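Local coordinates for protein putative hydrolase (Shewanella frigidimarina, PDB 3LHO) that probably acts as an iron(II)-dependent dioxygenase of the 2-oxoadipate dioxygenase/decarboxylase family, and here carries a nickel ion in its metal site, at residues K51-L54 and S55-A58; K59-S63 and I64-D68; E103-P106 and E107-K110. All coordinates share one frame; numbering follows the deposited sequence.

Contact 1: K51-L54 and S55-A58; sequences KVNL and SVLA
Asn53 caps the N-terminus of helix 54-62, taking up the backbone N-H groups of Ser55 and Val56 with its side-chain oxygen. From CB the chain turns to CG, which sits between the backbone N and the carbonyl carbon (chi1 72°), and this folds the amide back over the first turn. CG stays 3.9 Å from Ser55 N, while OD1 reaches the two N-H groups. Its bond to Val56 N is 3.1 Å long with an N-H...O angle of 148°, and the donor lies nearly in line with the CG-OD1 bond; the one from Ser55 N, at 3.0 Å, is bent and weak. OD1 is also packed against the side chains of these two residues, Ser55 CB and Val56 CG2. The carbonyl O of Asn53 adds weak bonds from Val56 N and Leu57 N, and the first i to i+4 bond of full strength is from Ala58 N to Leu54 O at 2.9 Å.

The loop before the cap is held from outside the helix: Lys51 NZ is bonded to the carbonyls of Ile116 and Val119, Val52 O to Thr46, and Leu54 N to Glu98. Leu54, Leu57 and Ala58 lay this turn of the helix on Ile96 of strand 93-99. Leu57 also reaches back to the loop, where its CD1 methyl rests 3.3 Å from Val52 O.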
loop_
_atom_site.group_PDB
_atom_site.type_symbol
_atom_site.label_atom_id
_atom_site.label_comp_id
_atom_site.label_asym_id
_atom_site.label_seq_id
_atom_site.Cartn_x
_atom_site.Cartn_y
_atom_site.Cartn_z
ATOM N N LYS A 51 -17.230 -0.420 10.332
ATOM C CA LYS A 51 -16.337 -1.190 11.201
ATOM C C LYS A 51 -14.839 -1.067 10.818
ATOM O O LYS A 51 -13.938 -1.175 11.683
ATOM C CB LYS A 51 -16.710 -2.670 11.160
ATOM C CG LYS A 51 -16.111 -3.452 12.349
ATOM C CD LYS A 51 -16.292 -4.997 12.279
ATOM C CE LYS A 51 -17.721 -5.455 12.241
ATOM N NZ LYS A 51 -17.811 -6.956 12.151
ATOM N N VAL A 52 -14.554 -0.878 9.532
ATOM C CA VAL A 52 -13.176 -0.965 9.018
ATOM C C VAL A 52 -12.858 0.172 8.049
ATOM O O VAL A 52 -11.934 0.067 7.280
ATOM C CB VAL A 52 -12.890 -2.331 8.288
ATOM C CG1 VAL A 52 -13.002 -3.498 9.230
ATOM C CG2 VAL A 52 -13.811 -2.568 7.122
ATOM N N ASN A 53 -13.575 1.279 8.137
ATOM C CA ASN A 53 -13.463 2.323 7.113
ATOM C C ASN A 53 -12.136 3.107 7.181
ATOM O O ASN A 53 -11.294 2.841 8.016
ATOM C CB ASN A 53 -14.711 3.214 7.122
ATOM C CG ASN A 53 -14.795 4.115 8.282
ATOM O OD1 ASN A 53 -13.799 4.376 8.979
ATOM N ND2 ASN A 53 -15.984 4.681 8.488
ATOM N N LEU A 54 -11.940 3.996 6.223
ATOM C CA LEU A 54 -10.719 4.784 6.128
ATOM C C LEU A 54 -10.317 5.365 7.529
ATOM O O LEU A 54 -9.165 5.214 7.957
ATOM C CB LEU A 54 -10.924 5.891 5.064
ATOM C CG LEU A 54 -9.661 6.451 4.408
ATOM C CD1 LEU A 54 -10.052 7.281 3.211
ATOM C CD2 LEU A 54 -8.861 7.267 5.431
ATOM N N SER A 55 -11.306 5.897 8.254
ATOM C CA SER A 55 -11.097 6.634 9.491
ATOM C C SER A 55 -10.601 5.663 10.555
ATOM O O SER A 55 -9.784 6.032 11.363
ATOM C CB SER A 55 -12.370 7.314 9.945
ATOM O OG SER A 55 -12.728 8.279 8.935
ATOM N N VAL A 56 -11.085 4.429 10.494
ATOM C CA VAL A 56 -10.643 3.420 11.491
ATOM C C VAL A 56 -9.142 3.082 11.345
ATOM O O VAL A 56 -8.386 2.949 12.365
ATOM C CB VAL A 56 -11.471 2.162 11.342
ATOM C CG1 VAL A 56 -10.937 1.051 12.234
ATOM C CG2 VAL A 56 -12.932 2.473 11.690
ATOM N N LEU A 57 -8.702 2.889 10.102
ATOM C CA LEU A 57 -7.301 2.628 9.829
ATOM C C LEU A 57 -6.487 3.860 10.166
ATOM O O LEU A 57 -5.406 3.750 10.718
ATOM C CB LEU A 57 -7.063 2.242 8.363
ATOM C CG LEU A 57 -7.298 0.752 7.990
ATOM C CD1 LEU A 57 -8.760 0.307 8.057
ATOM C CD2 LEU A 57 -6.716 0.433 6.619
ATOM N N ALA A 58 -6.979 5.038 9.790
ATOM C CA ALA A 58 -6.236 6.288 9.991
ATOM C C ALA A 58 -5.905 6.577 11.465
ATOM O O ALA A 58 -4.850 7.161 11.756
ATOM C CB ALA A 58 -6.998 7.483 9.357
#

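Contact 2: K59-S63 and I64-D68; sequences KHFTS and IGYVD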
loop_
_atom_site.group_PDB
_atom_site.type_symbol
_atom_site.label_atom_id
_atom_site.label_comp_id
_atom_site.label_asym_id
_atom_site.label_seq_id
_atom_site.Cartn_x
_atom_site.Cartn_y
_atom_site.Cartn_z
ATOM N N LYS A 59 -6.765 6.116 12.379
ATOM C CA LYS A 59 -6.569 6.361 13.813
ATOM C C LYS A 59 -5.273 5.740 14.326
ATOM O O LYS A 59 -4.696 6.211 15.312
ATOM C CB LYS A 59 -7.754 5.849 14.648
ATOM C CG LYS A 59 -8.936 6.786 14.713
ATOM C CD LYS A 59 -8.673 7.948 15.663
ATOM C CE LYS A 59 -9.908 8.829 15.773
ATOM N NZ LYS A 59 -9.571 10.135 16.426
ATOM N N HIS A 60 -4.822 4.675 13.671
ATOM C CA HIS A 60 -3.532 4.051 14.031
ATOM C C HIS A 60 -2.385 4.993 13.771
ATOM O O HIS A 60 -1.322 4.837 14.332
ATOM C CB HIS A 60 -3.345 2.697 13.332
ATOM C CG HIS A 60 -4.288 1.662 13.837
ATOM N ND1 HIS A 60 -3.917 0.716 14.775
ATOM C CD2 HIS A 60 -5.612 1.474 13.616
ATOM C CE1 HIS A 60 -4.971 -0.009 15.099
ATOM N NE2 HIS A 60 -6.012 0.429 14.422
ATOM N N PHE A 61 -2.613 5.997 12.919
ATOM C CA PHE A 61 -1.557 6.951 12.592
ATOM C C PHE A 61 -1.789 8.329 13.250
ATOM O O PHE A 61 -0.838 8.954 13.753
ATOM C CB PHE A 61 -1.453 7.046 11.091
ATOM C CG PHE A 61 -1.112 5.742 10.416
ATOM C CD1 PHE A 61 -2.105 4.859 10.018
ATOM C CD2 PHE A 61 0.208 5.382 10.235
ATOM C CE1 PHE A 61 -1.796 3.665 9.415
ATOM C CE2 PHE A 61 0.549 4.198 9.632
ATOM C CZ PHE A 61 -0.437 3.319 9.227
ATOM N N THR A 62 -3.022 8.816 13.246
ATOM C CA THR A 62 -3.315 10.129 13.833
ATOM C C THR A 62 -3.101 10.091 15.342
ATOM O O THR A 62 -2.752 11.096 15.934
ATOM C CB THR A 62 -4.710 10.615 13.525
ATOM O OG1 THR A 62 -5.661 9.657 14.019
ATOM C CG2 THR A 62 -4.873 10.849 12.033
ATOM N N SER A 63 -3.200 8.912 15.943
ATOM C CA SER A 63 -2.962 8.789 17.369
ATOM C C SER A 63 -1.484 8.963 17.762
ATOM O O SER A 63 -1.194 9.187 18.931
ATOM C CB SER A 63 -3.475 7.442 17.827
ATOM O OG SER A 63 -2.626 6.421 17.330
ATOM N N ILE A 64 -0.553 8.853 16.809
ATOM C CA ILE A 64 0.874 8.996 17.081
ATOM C C ILE A 64 1.491 10.151 16.262
ATOM O O ILE A 64 2.690 10.126 15.919
ATOM C CB ILE A 64 1.639 7.685 16.809
ATOM C CG1 ILE A 64 1.408 7.173 15.360
ATOM C CG2 ILE A 64 1.220 6.597 17.823
ATOM C CD1 ILE A 64 2.234 5.999 15.009
ATOM N N GLY A 65 0.661 11.119 15.884
ATOM C CA GLY A 65 1.154 12.362 15.306
ATOM C C GLY A 65 0.915 12.675 13.853
ATOM O O GLY A 65 1.211 13.779 13.434
ATOM N N TYR A 66 0.372 11.732 13.075
ATOM C CA TYR A 66 0.053 12.035 11.686
ATOM C C TYR A 66 -1.083 13.009 11.582
ATOM O O TYR A 66 -2.023 13.009 12.375
ATOM C CB TYR A 66 -0.248 10.737 10.883
ATOM C CG TYR A 66 0.992 10.010 10.432
ATOM C CD1 TYR A 66 1.710 9.146 11.286
ATOM C CD2 TYR A 66 1.499 10.218 9.155
ATOM C CE1 TYR A 66 2.910 8.496 10.820
ATOM C CE2 TYR A 66 2.655 9.577 8.699
ATOM C CZ TYR A 66 3.377 8.740 9.532
ATOM O OH TYR A 66 4.535 8.173 8.997
ATOM N N VAL A 67 -1.032 13.826 10.552
ATOM C CA VAL A 67 -2.014 14.861 10.323
ATOM C C VAL A 67 -2.611 14.663 8.934
ATOM O O VAL A 67 -1.877 14.410 7.986
ATOM C CB VAL A 67 -1.362 16.248 10.399
ATOM C CG1 VAL A 67 -2.385 17.353 10.059
ATOM C CG2 VAL A 67 -0.716 16.462 11.800
ATOM N N ASP A 68 -3.926 14.774 8.851
ATOM C CA ASP A 68 -4.668 14.749 7.613
ATOM C C ASP A 68 -4.137 15.820 6.668
ATOM O O ASP A 68 -4.141 16.979 7.020
ATOM C CB ASP A 68 -6.145 14.991 7.967
ATOM C CG ASP A 68 -7.050 14.884 6.789
ATOM O OD1 ASP A 68 -6.561 14.657 5.638
ATOM O OD2 ASP A 68 -8.264 15.014 7.026
HETATM O O HOH W 1 -2.174 13.631 14.985
#
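Phe61 and Tyr66 form the tight side of this turn. The edge of the Phe61 ring, at CD2, is directed at the face of Tyr66 in a T-shaped pair, with centroids 5.7 Å apart and planes at 88°. Phe61 CB adds a contact of 3.8 Å to Tyr66 CD1. Phe10 and Val94 touch both side chains, Leu9 touches Phe61, and Tyr66 OH is bonded to Pro92 O. Phe61 O accepts from Ile64 N and Tyr66 N, which approach from opposite faces of its carbonyl plane. A chi1 of 56° turns Ile64 CG1 back to the helix end, 3.3 Å from Phe61 O. With an alanine in place of Ile64, a gap would probably open beside the carbonyls of His60 and Phe61, and Leu9 would lose one of its apolar neighbours.

The other side is looser and wetter: a water donates to both Thr62 O and Tyr66 O, though even the exposed Ser63 is held, its OG bonded to Lys59 O at 2.9 Å. Helix 54-62 closes in a Schellman motif: Tyr66 N to Phe61 O is its 6→1 bond, Gly65 N to Thr62 O its weak 5→2 bond, and Gly65, at positive phi (111°), ends the type I beta turn within it.

Contact 3: E103-P106 and E107-K110; sequences EFSP and EVQK
The N-cap of helix 106-116 is Ser105, whose OG accepts from Val108 N at 3.0 Å with an N-H...O angle of 162°. A chi1 of 76° swings OG over the start of the helix to meet that N-H, and OG is also bonded to Glu149 of helix 140-149. Val108 CG2 lies 3.4 Å from the same oxygen. The other methyl, CG1, meets Phe104 CB at 3.8 Å, an apolar contact between the residue before the cap and the helix; Glu149 touches both side chains.

Pro106 follows as the first helical residue, a common place for proline since no N-H is needed there. Regular helical bonding is under way at once, with Gln109 N on Ser105 O and Lys110 N on Pro106 O. The Glu107 chain bends beyond CG and lies alongside the proline ring, its OE1 coming to 3.5 Å from Ser105 CB.

Gln109 points back towards the loop, CG passing 3.2 Å from Ser105 O. Beyond CG the chain is extended and brings NE2 to Phe104 O, a straight bond of 2.9 Å whose acceptor lies close to the amide plane of the glutamine while NE2 is tilted 25° from the carbonyl plane.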
loop_
_atom_site.group_PDB
_atom_site.type_symbol
_atom_site.label_atom_id
_atom_site.label_comp_id
_atom_site.label_asym_id
_atom_site.label_seq_id
_atom_site.Cartn_x
_atom_site.Cartn_y
_atom_site.Cartn_z
ATOM N N GLU A 103 -20.851 0.865 -5.258
ATOM C CA GLU A 103 -20.714 1.022 -6.706
ATOM C C GLU A 103 -20.712 -0.346 -7.414
ATOM O O GLU A 103 -20.586 -0.385 -8.607
ATOM C CB GLU A 103 -19.439 1.797 -7.058
ATOM C CG GLU A 103 -19.355 3.185 -6.403
ATOM C CD GLU A 103 -20.273 4.198 -7.060
ATOM O OE1 GLU A 103 -20.927 3.823 -8.025
ATOM O OE2 GLU A 103 -20.323 5.366 -6.624
ATOM N N PHE A 104 -20.797 -1.457 -6.670
ATOM C CA PHE A 104 -20.619 -2.784 -7.250
ATOM C C PHE A 104 -21.928 -3.517 -7.278
ATOM O O PHE A 104 -22.885 -3.067 -6.666
ATOM C CB PHE A 104 -19.481 -3.540 -6.481
ATOM C CG PHE A 104 -18.191 -2.883 -6.677
ATOM C CD1 PHE A 104 -17.458 -3.111 -7.847
ATOM C CD2 PHE A 104 -17.782 -1.872 -5.813
ATOM C CE1 PHE A 104 -16.294 -2.415 -8.103
ATOM C CE2 PHE A 104 -16.610 -1.157 -6.073
ATOM C CZ PHE A 104 -15.863 -1.431 -7.209
ATOM N N SER A 105 -21.982 -4.642 -7.997
ATOM C CA SER A 105 -23.188 -5.488 -8.056
ATOM C C SER A 105 -23.697 -5.862 -6.658
ATOM O O SER A 105 -22.898 -6.003 -5.724
ATOM C CB SER A 105 -22.934 -6.781 -8.873
ATOM O OG SER A 105 -22.168 -7.774 -8.146
ATOM N N PRO A 106 -25.026 -6.006 -6.501
ATOM C CA PRO A 106 -25.595 -6.492 -5.227
ATOM C C PRO A 106 -24.892 -7.765 -4.687
ATOM O O PRO A 106 -24.692 -7.917 -3.492
ATOM C CB PRO A 106 -27.056 -6.780 -5.593
ATOM C CG PRO A 106 -27.356 -5.751 -6.740
ATOM C CD PRO A 106 -26.076 -5.620 -7.484
ATOM N N GLU A 107 -24.509 -8.652 -5.592
ATOM C CA GLU A 107 -23.841 -9.889 -5.246
ATOM C C GLU A 107 -22.440 -9.638 -4.692
ATOM O O GLU A 107 -22.043 -10.223 -3.678
ATOM C CB GLU A 107 -23.815 -10.821 -6.477
ATOM C CG GLU A 107 -25.254 -11.253 -6.924
ATOM C CD GLU A 107 -25.962 -10.283 -7.917
ATOM O OE1 GLU A 107 -25.444 -9.190 -8.200
ATOM O OE2 GLU A 107 -27.058 -10.624 -8.409
ATOM N N VAL A 108 -21.694 -8.744 -5.307
ATOM C CA VAL A 108 -20.398 -8.399 -4.723
ATOM C C VAL A 108 -20.534 -7.680 -3.340
ATOM O O VAL A 108 -19.757 -7.930 -2.416
ATOM C CB VAL A 108 -19.587 -7.565 -5.726
ATOM C CG1 VAL A 108 -18.428 -6.861 -5.042
ATOM C CG2 VAL A 108 -19.083 -8.498 -6.840
ATOM N N GLN A 109 -21.520 -6.793 -3.230
ATOM C CA GLN A 109 -21.761 -6.053 -2.004
ATOM C C GLN A 109 -22.047 -7.040 -0.886
ATOM O O GLN A 109 -21.467 -6.951 0.177
ATOM C CB GLN A 109 -22.921 -5.069 -2.165
ATOM C CG GLN A 109 -22.734 -3.980 -3.234
ATOM C CD GLN A 109 -23.696 -2.839 -3.082
ATOM O OE1 GLN A 109 -24.027 -2.470 -1.969
ATOM N NE2 GLN A 109 -24.166 -2.258 -4.217
ATOM N N LYS A 110 -22.905 -8.027 -1.152
ATOM C CA LYS A 110 -23.235 -9.030 -0.146
ATOM C C LYS A 110 -21.997 -9.814 0.236
ATOM O O LYS A 110 -21.781 -10.087 1.435
ATOM C CB LYS A 110 -24.349 -9.967 -0.646
ATOM C CG LYS A 110 -24.646 -11.179 0.272
ATOM C CD LYS A 110 -26.005 -11.848 -0.057
ATOM C CE LYS A 110 -26.329 -12.982 0.929
ATOM N NZ LYS A 110 -27.780 -13.416 0.876
#

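How the contacts relate
From the N terminus the three contacts follow in series, each a local closure, and none nests in or crosses another. Contact 1 closes the loop that leaves strand 39-47 and starts helix 54-62. Contact 2 continues directly from it, ends the same helix and turns the chain into strand 67-74, at one edge of the mixed sheet; their centres are 12 Å apart. The chain then runs through strands 79-85 and 93-99 before contact 3 starts helix 106-116, with its centre about 20 Å from that of contact 1 and 31 Å from that of contact 2. Contacts 1 and 2 both pack on strand 93-99, whereas contact 3 lies at the surface against helix 140-149.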